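LRR receptor-like serine/threonine-protein kinase RGI3 (Arabidopsis thaliana, PDB 5HZ0) acts as a receptor for RGF peptide hormones, which maintain the root stem cell niche, and forms heterodimers with SERK family partners once the peptide is bound. Local coordinates at residues E13-L19 with S38-L44; I53-D59 with P78-L84; C205-Q209 with L229-S234; S323-T329 with Q348-A354. The protein carries 5 engineered substitutions. Residues are numbered along the deposited sequence.

Overall arrangement
All four contacts join one leucine-rich repeat to the next in the extracellular domain, and they follow one another along the chain. Contacts 1 and 2 lie near the N-terminal end, with centres about 15 Å apart, and touch through Leu42 CD2 and Ile57 CD1 at 4.0 Å: the first pairs strands, the second packs the 3-10 segments behind them. Contacts 3 and 4 are the turns that lead into later strands of the same sheet, with centres about 29 Å apart; contact 4 lies about 55 Å from contact 1, centre to centre. Of the four strands they lead into, 210-212, 330-332 and 354-356 carry RGF-recognition residues such as Tyr212, Phe331 and Asp356.

Contact 1 of 4, residues E13-L19 with S38-L44; sequences EVSEIQL and SLTSLTL
Strand 14-19 runs parallel to strand 41-44, their axes 4.8 Å apart at 10°, with Glu16 opposite Ser41, Ile17 opposite Leu42, Gln18 opposite Thr43 and Leu19 opposite Leu44. Ile17 sits between two rungs, its N donating to Ser41 O and its O accepting from Thr43 N, both 2.9 Å; Leu19 N to Thr43 O repeats that length. On the other edge of 14-19, against antiparallel strand 6-8, Ser15 (psi -59°) and Glu16 both face Lys7 in a classic beta bulge; on this side Ser15 O accepts Thr40 N (2.5 Å) and Ser41 N (3.3 Å). Ser38 (p) closes the start of the ladder with OG on Val14 O at 2.8 Å. These are neighbouring turns of a leucine-rich repeat solenoid, near the N-terminal end of its long parallel sheet, and the two faces differ accordingly. On the apolar face Ile17 (mt) sets CG1 3.5 Å from CD1 of Leu39 (tp) and CB 3.7 Å from CD1 of Leu42 (tp), while Leu44 (mt) points CD2 at Leu19 CD1, 4.0 Å away. Val14 (t) brings CG1 within 4.2 Å of Leu39 CD1. On the other face Glu16, extended as mt, lays CG 3.7 Å from Ser41 CB, and Gln18 OE1 stops 3.7 Å from Thr43 OG1. Glu13 turns its carboxylate to Asn9, and Thr40 OG1 bonds Glu62 O in the following repeat.

Contact 2 of 4, residues I53-D59 with P78-L84; sequences IPKEIGD and PVEIFRL
Pro78 lays its ring against Ile53, CD 3.9 Å from Ile53 CB and CG 3.1 Å from Ile53 O. From here each segment enters a short 3-10 turn, 55-59 and 79-83, held by i to i+3 bonds such as Gly58 N to Lys55 O (3.0 Å). CA atoms are nearest at Lys55-Pro78 (5.6 Å) and Gly58-Ile81 (4.5 Å). No hydrogen bond or salt bridge crosses. Gly58 allows the close approach: its CA lies 3.2 Å from Glu80 O, where a CB would collide. Inside, Ile57 (mm) puts CG2 3.7 Å from Ile81 CG1, Ile53 (mt) reaches Ile81 CD1 with CG2 at 4.1 Å, and Leu84 (mt) brings CD2 to 3.2 Å from Gly58 O. Outside, only the aliphatic part of Lys55 meets Glu80, CG to OE1 3.3 Å; its NZ lies 3.6 Å from Pro78 CG. Both Ile57 and Ile81 touch Leu66. Such 3-10 segments, entered through a proline and stacked repeat on repeat, fit the Ile-Pro step of plant-type leucine-rich repeats.

Contact 3 of 4, residues C205-Q209 with L229-S234; sequences CTELQ and LKKLQS
Leu229 (mt) opens the second segment by pushing CD2 to 3.1 Å from Cys205 O and CD1 to 3.7 Å from CD2 of Leu208 (tp). It also starts a type I turn to Leu232, matching Cys205 to Leu208 one repeat earlier; Leu208 N to Cys205 O is 3.3 Å, Leu232 N to Leu229 O a weak 3.5 Å. After Lys230, Lys231 reaches back to Glu207 (mm): NZ donates to OE2 at 3.2 Å in a salt bridge. Leu232 (tp) lies over Gln209, CA to CA 4.0 Å; its CD1 is 3.4 Å from Gln209 O, and its CA makes a CA-H...O contact of 3.4 Å with Leu208 O. Gln233 N then donates to Gln209 O at 2.6 Å, and Ser234 N to the same oxygen at 3.0 Å. Strand 234-236 begins here, and Ser234 OG bonds Asn210 and Tyr212, the latter a peptide-recognition residue. Gln209 O holding two successive amides is consistent with a fixed register as the chain turns into the sheet, with leucines filling the inside and a Glu-Lys pair joining the turns outside.

Contact 4 of 4, residues S323-T329 with Q348-A354; sequences SNLRSLT and QCRELQA
One carbonyl carries the backbone pairing between these two repeats: Thr329 O accepts Gln353 N at 2.6 Å and Ala354 N at 3.2 Å, just where the chain enters strand 354-356. Thr329 CA lies 4.1 Å from Leu352 CA, and Ser323 CA is 5.1 Å from Gln348 CA at the other end. Segment 323-329 leaves a 3-10 segment at Asn324; segment 348-354 makes a type I turn from Cys349 to Leu352, whose closing bond, Leu352 N to Cys349 O, is weak at 3.5 Å. The other polar groups look within their own repeat or to the repeat before or after. Arg326 folds back so that NE donates to Ser323 O at 2.6 Å, with NH2 3.3 Å from Gln348 OE1. Ser323 OG bonds Ser320 O, Thr329 OG1 bonds Thr305 O, Gln353 O takes Thr377 OG1, and Arg350 spans Ser347 O and Gly372 O. Leu328 O receives a CA-H...O contact from Leu352 CA at 3.5 Å. Glu351 is modelled too tightly, OE2 only 2.3 Å from Leu328 N, so its off-rotamer placement (chi1 13°) deserves little weight. Inside, Leu328 (tp) sets CG 4.0 Å from CD2 of Leu352 (mt) and CD2 4.3 Å from Cys349 SG. At this junction of two leucine-rich repeats, the two amides on Thr329 O tie the segments together where strand 354-356 begins, and Leu328, Leu352 and Cys349 pack inside.

Contact 1 of 4, residues E13-L19 with S38-L44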
# COMPACT_ATOMS: atom_id res chain seq x y z
N GLU A 13 -38.34 15.52 -41.36
CA GLU A 13 -37.78 16.61 -40.58
C GLU A 13 -36.60 16.10 -39.76
O GLU A 13 -36.52 14.91 -39.45
CB GLU A 13 -38.86 17.17 -39.66
CG GLU A 13 -40.23 17.32 -40.33
CD GLU A 13 -41.38 16.94 -39.41
OE1 GLU A 13 -41.12 16.55 -38.25
OE2 GLU A 13 -42.55 17.04 -39.84
N VAL A 14 -35.68 17.00 -39.41
CA VAL A 14 -34.50 16.60 -38.65
C VAL A 14 -34.84 16.14 -37.22
O VAL A 14 -35.57 16.80 -36.48
CB VAL A 14 -33.40 17.67 -38.65
CG1 VAL A 14 -32.31 17.34 -37.63
CG2 VAL A 14 -32.81 17.80 -40.05
N SER A 15 -34.29 14.98 -36.87
CA SER A 15 -34.70 14.20 -35.72
C SER A 15 -33.55 14.08 -34.73
O SER A 15 -33.68 14.44 -33.57
CB SER A 15 -35.13 12.81 -36.17
OG SER A 15 -36.07 12.24 -35.29
N GLU A 16 -32.44 13.52 -35.20
CA GLU A 16 -31.30 13.24 -34.33
C GLU A 16 -30.00 13.80 -34.89
O GLU A 16 -29.71 13.64 -36.08
CB GLU A 16 -31.17 11.73 -34.10
CG GLU A 16 -32.46 11.09 -33.58
CD GLU A 16 -32.31 9.60 -33.34
OE1 GLU A 16 -33.31 8.95 -32.96
OE2 GLU A 16 -31.19 9.08 -33.52
N ILE A 17 -29.23 14.45 -34.02
CA ILE A 17 -27.89 14.92 -34.36
C ILE A 17 -26.87 14.20 -33.49
O ILE A 17 -27.02 14.17 -32.28
CB ILE A 17 -27.74 16.44 -34.10
CG1 ILE A 17 -28.61 17.24 -35.06
CG2 ILE A 17 -26.28 16.87 -34.23
CD1 ILE A 17 -28.66 18.71 -34.70
N GLN A 18 -25.86 13.60 -34.12
CA GLN A 18 -24.80 12.94 -33.37
C GLN A 18 -23.39 13.15 -33.93
O GLN A 18 -23.12 12.82 -35.09
CB GLN A 18 -25.08 11.45 -33.26
CG GLN A 18 -23.86 10.68 -32.81
CD GLN A 18 -24.21 9.48 -31.99
OE1 GLN A 18 -25.31 9.40 -31.43
NE2 GLN A 18 -23.29 8.52 -31.92
N LEU A 19 -22.51 13.69 -33.09
CA LEU A 19 -21.09 13.81 -33.42
C LEU A 19 -20.22 13.48 -32.20
O LEU A 19 -20.35 14.11 -31.15
CB LEU A 19 -20.77 15.23 -33.90
CG LEU A 19 -21.48 15.73 -35.17
CD1 LEU A 19 -21.99 17.14 -34.96
CD2 LEU A 19 -20.57 15.65 -36.39
N SER A 38 -37.73 20.32 -34.50
CA SER A 38 -38.24 18.95 -34.36
C SER A 38 -37.22 17.92 -33.84
O SER A 38 -37.53 16.74 -33.73
CB SER A 38 -38.84 18.46 -35.68
OG SER A 38 -37.85 18.42 -36.69
N LEU A 39 -36.00 18.37 -33.52
CA LEU A 39 -34.92 17.48 -33.07
C LEU A 39 -35.25 16.76 -31.76
O LEU A 39 -35.55 17.39 -30.74
CB LEU A 39 -33.63 18.29 -32.90
CG LEU A 39 -32.35 17.61 -32.43
CD1 LEU A 39 -31.75 16.77 -33.54
CD2 LEU A 39 -31.34 18.64 -31.96
N THR A 40 -35.20 15.42 -31.79
CA THR A 40 -35.48 14.62 -30.60
C THR A 40 -34.25 14.20 -29.76
O THR A 40 -34.38 13.89 -28.57
CB THR A 40 -36.29 13.35 -31.01
OG1 THR A 40 -37.40 13.18 -30.12
CG2 THR A 40 -35.42 12.09 -30.99
N SER A 41 -33.08 14.20 -30.38
CA SER A 41 -31.88 13.65 -29.75
C SER A 41 -30.63 14.43 -30.13
O SER A 41 -30.36 14.62 -31.31
CB SER A 41 -31.75 12.17 -30.11
OG SER A 41 -30.52 11.62 -29.67
N LEU A 42 -29.86 14.89 -29.14
CA LEU A 42 -28.68 15.69 -29.43
C LEU A 42 -27.42 15.20 -28.71
O LEU A 42 -27.32 15.31 -27.48
CB LEU A 42 -28.93 17.16 -29.09
CG LEU A 42 -27.74 18.09 -29.34
CD1 LEU A 42 -27.25 17.96 -30.77
CD2 LEU A 42 -28.07 19.55 -29.00
N THR A 43 -26.47 14.69 -29.48
CA THR A 43 -25.21 14.22 -28.92
C THR A 43 -24.06 14.97 -29.55
O THR A 43 -23.71 14.73 -30.71
CB THR A 43 -24.99 12.73 -29.22
OG1 THR A 43 -26.21 12.01 -29.02
CG2 THR A 43 -23.91 12.15 -28.34
N LEU A 44 -23.47 15.88 -28.78
CA LEU A 44 -22.17 16.44 -29.10
C LEU A 44 -21.28 16.01 -27.95
O LEU A 44 -21.33 16.60 -26.87
CB LEU A 44 -22.27 17.96 -29.16
CG LEU A 44 -23.49 18.50 -29.90
CD1 LEU A 44 -23.69 19.98 -29.60
CD2 LEU A 44 -23.39 18.25 -31.41

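Contact 2 of 4, residues I53-D59 with P78-L84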
# COMPACT_ATOMS: atom_id res chain seq x y z
N ILE A 53 -22.95 26.34 -21.79
CA ILE A 53 -24.08 25.71 -22.45
C ILE A 53 -25.10 26.83 -22.66
O ILE A 53 -25.56 27.42 -21.69
CB ILE A 53 -24.71 24.60 -21.60
CG1 ILE A 53 -23.72 23.47 -21.40
CG2 ILE A 53 -26.00 24.06 -22.24
CD1 ILE A 53 -24.19 22.41 -20.46
N PRO A 54 -25.45 27.10 -23.93
CA PRO A 54 -26.40 28.17 -24.25
C PRO A 54 -27.79 27.83 -23.72
O PRO A 54 -28.28 26.72 -23.90
CB PRO A 54 -26.34 28.21 -25.77
CG PRO A 54 -25.79 26.90 -26.20
CD PRO A 54 -25.04 26.31 -25.09
N LYS A 55 -28.41 28.81 -23.07
CA LYS A 55 -29.74 28.65 -22.48
C LYS A 55 -30.76 28.30 -23.56
O LYS A 55 -31.79 27.66 -23.30
CB LYS A 55 -30.14 29.94 -21.73
CG LYS A 55 -29.59 30.08 -20.29
CD LYS A 55 -28.06 30.16 -20.19
CE LYS A 55 -27.62 30.25 -18.72
NZ LYS A 55 -26.20 29.83 -18.50
N GLU A 56 -30.44 28.70 -24.79
CA GLU A 56 -31.29 28.44 -25.95
C GLU A 56 -31.55 26.94 -26.16
O GLU A 56 -32.51 26.57 -26.84
CB GLU A 56 -30.68 29.07 -27.21
CG GLU A 56 -30.50 30.58 -27.14
CD GLU A 56 -29.15 30.98 -26.55
OE1 GLU A 56 -28.12 30.59 -27.12
OE2 GLU A 56 -29.14 31.68 -25.51
N ILE A 57 -30.70 26.10 -25.58
CA ILE A 57 -30.89 24.65 -25.58
C ILE A 57 -32.30 24.29 -25.12
O ILE A 57 -32.95 23.42 -25.70
CB ILE A 57 -29.86 23.95 -24.67
CG1 ILE A 57 -28.54 23.74 -25.43
CG2 ILE A 57 -30.39 22.61 -24.17
CD1 ILE A 57 -28.62 22.69 -26.52
N GLY A 58 -32.79 25.00 -24.11
CA GLY A 58 -34.09 24.72 -23.54
C GLY A 58 -35.24 24.91 -24.52
O GLY A 58 -36.39 24.62 -24.19
N ASP A 59 -34.93 25.39 -25.72
CA ASP A 59 -35.95 25.65 -26.72
C ASP A 59 -36.31 24.43 -27.59
O ASP A 59 -37.32 24.45 -28.28
CB ASP A 59 -35.54 26.81 -27.63
CG ASP A 59 -35.42 28.13 -26.89
OD1 ASP A 59 -35.90 28.24 -25.74
OD2 ASP A 59 -34.85 29.09 -27.47
N PRO A 78 -27.63 25.59 -17.26
CA PRO A 78 -28.72 26.56 -17.44
C PRO A 78 -30.06 25.97 -17.01
O PRO A 78 -30.37 24.86 -17.41
CB PRO A 78 -28.72 26.79 -18.95
CG PRO A 78 -27.31 26.51 -19.36
CD PRO A 78 -26.87 25.37 -18.50
N VAL A 79 -30.82 26.69 -16.19
CA VAL A 79 -32.11 26.22 -15.69
C VAL A 79 -33.11 25.97 -16.84
O VAL A 79 -34.06 25.18 -16.70
CB VAL A 79 -32.73 27.20 -14.66
CG1 VAL A 79 -33.34 28.39 -15.36
CG2 VAL A 79 -33.80 26.51 -13.85
N GLU A 80 -32.89 26.65 -17.96
CA GLU A 80 -33.73 26.49 -19.14
C GLU A 80 -33.61 25.06 -19.70
O GLU A 80 -34.53 24.56 -20.36
CB GLU A 80 -33.37 27.53 -20.20
CG GLU A 80 -33.78 28.97 -19.83
CD GLU A 80 -33.01 29.55 -18.64
OE1 GLU A 80 -31.98 28.97 -18.23
OE2 GLU A 80 -33.45 30.60 -18.11
N ILE A 81 -32.48 24.42 -19.44
CA ILE A 81 -32.28 23.02 -19.80
C ILE A 81 -33.39 22.16 -19.20
O ILE A 81 -33.80 21.15 -19.77
CB ILE A 81 -30.90 22.50 -19.33
CG1 ILE A 81 -29.97 22.26 -20.51
CG2 ILE A 81 -31.02 21.23 -18.49
CD1 ILE A 81 -28.58 21.79 -20.09
N PHE A 82 -33.90 22.60 -18.05
CA PHE A 82 -34.92 21.85 -17.33
C PHE A 82 -36.33 22.14 -17.81
O PHE A 82 -37.30 21.58 -17.29
CB PHE A 82 -34.77 22.10 -15.83
CG PHE A 82 -33.42 21.73 -15.31
CD1 PHE A 82 -33.04 20.40 -15.26
CD2 PHE A 82 -32.53 22.70 -14.91
CE1 PHE A 82 -31.79 20.05 -14.80
CE2 PHE A 82 -31.27 22.34 -14.45
CZ PHE A 82 -30.91 21.02 -14.39
N ARG A 83 -36.44 23.01 -18.81
CA ARG A 83 -37.71 23.25 -19.48
C ARG A 83 -38.07 22.09 -20.40
O ARG A 83 -39.21 21.98 -20.85
CB ARG A 83 -37.67 24.56 -20.28
CG ARG A 83 -37.50 25.79 -19.41
CD ARG A 83 -37.34 27.06 -20.24
NE ARG A 83 -37.43 28.26 -19.42
CZ ARG A 83 -37.23 29.49 -19.88
NH1 ARG A 83 -36.92 29.68 -21.16
NH2 ARG A 83 -37.34 30.53 -19.07
N LEU A 84 -37.13 21.18 -20.64
CA LEU A 84 -37.38 20.16 -21.63
C LEU A 84 -38.07 19.01 -20.93
O LEU A 84 -37.43 18.15 -20.34
CB LEU A 84 -36.04 19.66 -22.18
CG LEU A 84 -35.03 20.70 -22.65
CD1 LEU A 84 -33.75 20.03 -23.10
CD2 LEU A 84 -35.61 21.54 -23.75

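Contact 3 of 4, residues C205-Q209 with L229-S234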
# COMPACT_ATOMS: atom_id res chain seq x y z
N CYS A 205 -34.14 -2.65 1.19
CA CYS A 205 -33.86 -2.49 -0.23
C CYS A 205 -33.57 -3.87 -0.73
O CYS A 205 -32.43 -4.33 -0.65
CB CYS A 205 -32.60 -1.63 -0.39
SG CYS A 205 -32.70 0.07 0.35
N THR A 206 -34.55 -4.50 -1.38
CA THR A 206 -34.53 -5.95 -1.52
C THR A 206 -33.58 -6.40 -2.63
O THR A 206 -32.99 -7.47 -2.56
CB THR A 206 -35.95 -6.55 -1.70
OG1 THR A 206 -36.35 -6.51 -3.08
CG2 THR A 206 -36.96 -5.80 -0.85
N GLU A 207 -33.44 -5.54 -3.63
CA GLU A 207 -32.57 -5.75 -4.78
C GLU A 207 -31.12 -5.31 -4.59
O GLU A 207 -30.33 -5.41 -5.53
CB GLU A 207 -33.16 -5.02 -5.97
CG GLU A 207 -34.53 -5.53 -6.32
CD GLU A 207 -34.49 -6.97 -6.82
OE1 GLU A 207 -34.02 -7.20 -7.97
OE2 GLU A 207 -34.92 -7.88 -6.08
N LEU A 208 -30.77 -4.78 -3.42
CA LEU A 208 -29.40 -4.31 -3.22
C LEU A 208 -28.36 -5.40 -3.44
O LEU A 208 -28.43 -6.48 -2.87
CB LEU A 208 -29.21 -3.67 -1.85
CG LEU A 208 -27.93 -2.85 -1.73
CD1 LEU A 208 -27.97 -1.71 -2.74
CD2 LEU A 208 -27.81 -2.33 -0.32
N GLN A 209 -27.38 -5.08 -4.27
CA GLN A 209 -26.33 -5.98 -4.71
C GLN A 209 -25.00 -5.51 -4.19
O GLN A 209 -24.22 -6.32 -3.67
CB GLN A 209 -26.32 -6.15 -6.25
CG GLN A 209 -27.61 -6.78 -6.78
CD GLN A 209 -27.54 -7.26 -8.24
OE1 GLN A 209 -26.51 -7.14 -8.90
NE2 GLN A 209 -28.65 -7.80 -8.73
N LEU A 229 -30.77 -9.07 3.01
CA LEU A 229 -30.67 -8.72 1.60
C LEU A 229 -30.14 -9.95 0.83
O LEU A 229 -28.93 -10.24 0.83
CB LEU A 229 -29.71 -7.53 1.44
CG LEU A 229 -30.06 -6.21 2.15
CD1 LEU A 229 -29.10 -5.08 1.79
CD2 LEU A 229 -31.47 -5.77 1.87
N LYS A 230 -31.03 -10.61 0.10
CA LYS A 230 -30.72 -11.93 -0.49
C LYS A 230 -29.91 -11.85 -1.78
O LYS A 230 -29.28 -12.84 -2.16
CB LYS A 230 -31.97 -12.78 -0.72
CG LYS A 230 -32.84 -13.00 0.52
CD LYS A 230 -32.04 -13.47 1.76
CE LYS A 230 -32.97 -13.63 2.98
NZ LYS A 230 -32.28 -13.64 4.31
N LYS A 231 -29.91 -10.70 -2.44
CA LYS A 231 -29.15 -10.52 -3.67
C LYS A 231 -27.78 -9.86 -3.46
O LYS A 231 -27.05 -9.66 -4.43
CB LYS A 231 -29.93 -9.70 -4.71
CG LYS A 231 -31.38 -10.09 -4.92
CD LYS A 231 -31.52 -11.43 -5.57
CE LYS A 231 -32.95 -11.65 -6.03
NZ LYS A 231 -33.40 -10.59 -6.98
N LEU A 232 -27.45 -9.53 -2.21
CA LEU A 232 -26.19 -8.84 -1.88
C LEU A 232 -24.93 -9.55 -2.40
O LEU A 232 -24.74 -10.75 -2.17
CB LEU A 232 -26.07 -8.66 -0.37
CG LEU A 232 -24.97 -7.74 0.16
CD1 LEU A 232 -25.18 -6.34 -0.37
CD2 LEU A 232 -24.93 -7.73 1.70
N GLN A 233 -24.07 -8.82 -3.09
CA GLN A 233 -22.87 -9.41 -3.68
C GLN A 233 -21.60 -8.81 -3.08
O GLN A 233 -20.70 -9.54 -2.63
CB GLN A 233 -22.87 -9.32 -5.22
CG GLN A 233 -24.20 -9.76 -5.83
CD GLN A 233 -24.15 -9.93 -7.35
OE1 GLN A 233 -23.10 -9.78 -7.97
NE2 GLN A 233 -25.29 -10.24 -7.94
N SER A 234 -21.46 -7.50 -3.17
CA SER A 234 -20.26 -6.88 -2.65
C SER A 234 -20.57 -5.83 -1.59
O SER A 234 -21.44 -4.97 -1.76
CB SER A 234 -19.42 -6.28 -3.78
OG SER A 234 -20.17 -5.33 -4.51

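Contact 4 of 4, residues S323-T329 with Q348-A354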
# COMPACT_ATOMS: atom_id res chain seq x y z
N SER A 323 -6.54 -26.56 4.22
CA SER A 323 -6.27 -27.29 2.98
C SER A 323 -7.48 -27.31 2.03
O SER A 323 -7.33 -27.40 0.82
CB SER A 323 -5.81 -28.71 3.28
OG SER A 323 -6.44 -29.20 4.45
N ASN A 324 -8.68 -27.18 2.59
CA ASN A 324 -9.88 -27.14 1.77
C ASN A 324 -10.02 -25.91 0.89
O ASN A 324 -10.75 -25.95 -0.11
CB ASN A 324 -11.14 -27.32 2.61
CG ASN A 324 -11.47 -28.77 2.81
OD1 ASN A 324 -11.83 -29.47 1.86
ND2 ASN A 324 -11.36 -29.25 4.04
N LEU A 325 -9.33 -24.82 1.21
CA LEU A 325 -9.48 -23.67 0.34
C LEU A 325 -8.41 -23.81 -0.71
O LEU A 325 -7.26 -23.43 -0.50
CB LEU A 325 -9.25 -22.40 1.14
CG LEU A 325 -9.97 -22.38 2.48
CD1 LEU A 325 -9.36 -21.37 3.40
CD2 LEU A 325 -11.44 -22.07 2.23
N ARG A 326 -8.83 -24.30 -1.87
CA ARG A 326 -7.90 -24.72 -2.90
C ARG A 326 -7.63 -23.60 -3.86
O ARG A 326 -6.74 -23.68 -4.69
CB ARG A 326 -8.44 -25.95 -3.65
CG ARG A 326 -8.50 -27.20 -2.80
CD ARG A 326 -7.11 -27.66 -2.40
NE ARG A 326 -7.15 -28.71 -1.40
CZ ARG A 326 -7.35 -30.00 -1.67
NH1 ARG A 326 -7.51 -30.39 -2.93
NH2 ARG A 326 -7.38 -30.89 -0.69
N SER A 327 -8.42 -22.54 -3.75
CA SER A 327 -8.24 -21.36 -4.58
C SER A 327 -7.51 -20.20 -3.90
O SER A 327 -7.23 -19.19 -4.54
CB SER A 327 -9.58 -20.93 -5.17
OG SER A 327 -10.01 -21.88 -6.13
N LEU A 328 -7.16 -20.37 -2.62
CA LEU A 328 -6.54 -19.29 -1.85
C LEU A 328 -5.21 -18.82 -2.46
O LEU A 328 -4.24 -19.59 -2.57
CB LEU A 328 -6.29 -19.78 -0.43
CG LEU A 328 -6.03 -18.81 0.71
CD1 LEU A 328 -7.27 -17.96 0.96
CD2 LEU A 328 -5.64 -19.57 1.98
N THR A 329 -5.19 -17.55 -2.88
CA THR A 329 -3.99 -16.88 -3.36
C THR A 329 -3.21 -16.11 -2.30
O THR A 329 -1.99 -15.99 -2.37
CB THR A 329 -4.27 -15.99 -4.59
OG1 THR A 329 -5.13 -14.90 -4.24
CG2 THR A 329 -4.92 -16.82 -5.66
N GLN A 348 -1.29 -27.56 0.86
CA GLN A 348 -2.26 -28.09 -0.11
C GLN A 348 -3.00 -26.98 -0.84
O GLN A 348 -3.75 -27.25 -1.78
CB GLN A 348 -3.25 -29.04 0.54
CG GLN A 348 -2.64 -30.34 0.98
CD GLN A 348 -3.61 -31.17 1.75
OE1 GLN A 348 -4.75 -31.38 1.31
NE2 GLN A 348 -3.19 -31.63 2.93
N CYS A 349 -2.80 -25.74 -0.43
CA CYS A 349 -3.35 -24.65 -1.21
C CYS A 349 -2.22 -24.34 -2.18
O CYS A 349 -1.29 -23.57 -1.87
CB CYS A 349 -3.63 -23.42 -0.32
SG CYS A 349 -4.63 -23.70 1.20
N ARG A 350 -2.39 -24.81 -3.43
CA ARG A 350 -1.31 -24.85 -4.41
C ARG A 350 -1.09 -23.49 -5.05
O ARG A 350 -0.02 -23.20 -5.56
CB ARG A 350 -1.57 -25.92 -5.51
CG ARG A 350 -1.75 -27.36 -5.03
CD ARG A 350 -0.61 -27.81 -4.12
NE ARG A 350 0.68 -27.71 -4.79
CZ ARG A 350 1.86 -27.74 -4.17
NH1 ARG A 350 1.92 -27.87 -2.85
NH2 ARG A 350 2.98 -27.63 -4.88
N GLU A 351 -2.13 -22.67 -5.04
CA GLU A 351 -2.10 -21.34 -5.65
C GLU A 351 -1.56 -20.23 -4.77
O GLU A 351 -1.53 -19.09 -5.23
CB GLU A 351 -3.51 -20.91 -6.02
CG GLU A 351 -4.67 -21.75 -5.41
CD GLU A 351 -4.55 -22.07 -3.89
OE1 GLU A 351 -3.48 -22.46 -3.44
OE2 GLU A 351 -5.52 -21.95 -3.13
N LEU A 352 -1.16 -20.51 -3.53
CA LEU A 352 -0.79 -19.41 -2.64
C LEU A 352 0.32 -18.52 -3.22
O LEU A 352 1.41 -18.99 -3.52
CB LEU A 352 -0.31 -19.95 -1.29
CG LEU A 352 -1.43 -20.21 -0.28
CD1 LEU A 352 -0.89 -20.94 0.94
CD2 LEU A 352 -2.13 -18.92 0.09
N GLN A 353 0.01 -17.24 -3.41
CA GLN A 353 1.00 -16.27 -3.83
C GLN A 353 1.75 -15.60 -2.69
O GLN A 353 2.96 -15.38 -2.76
CB GLN A 353 0.39 -15.27 -4.81
CG GLN A 353 -0.09 -15.97 -6.07
CD GLN A 353 -1.00 -15.11 -6.93
OE1 GLN A 353 -1.16 -13.91 -6.70
NE2 GLN A 353 -1.61 -15.74 -7.92
N ALA A 354 1.00 -15.25 -1.65
CA ALA A 354 1.54 -14.48 -0.53
C ALA A 354 1.03 -15.00 0.79
O ALA A 354 -0.18 -15.08 1.03
CB ALA A 354 1.18 -13.01 -0.69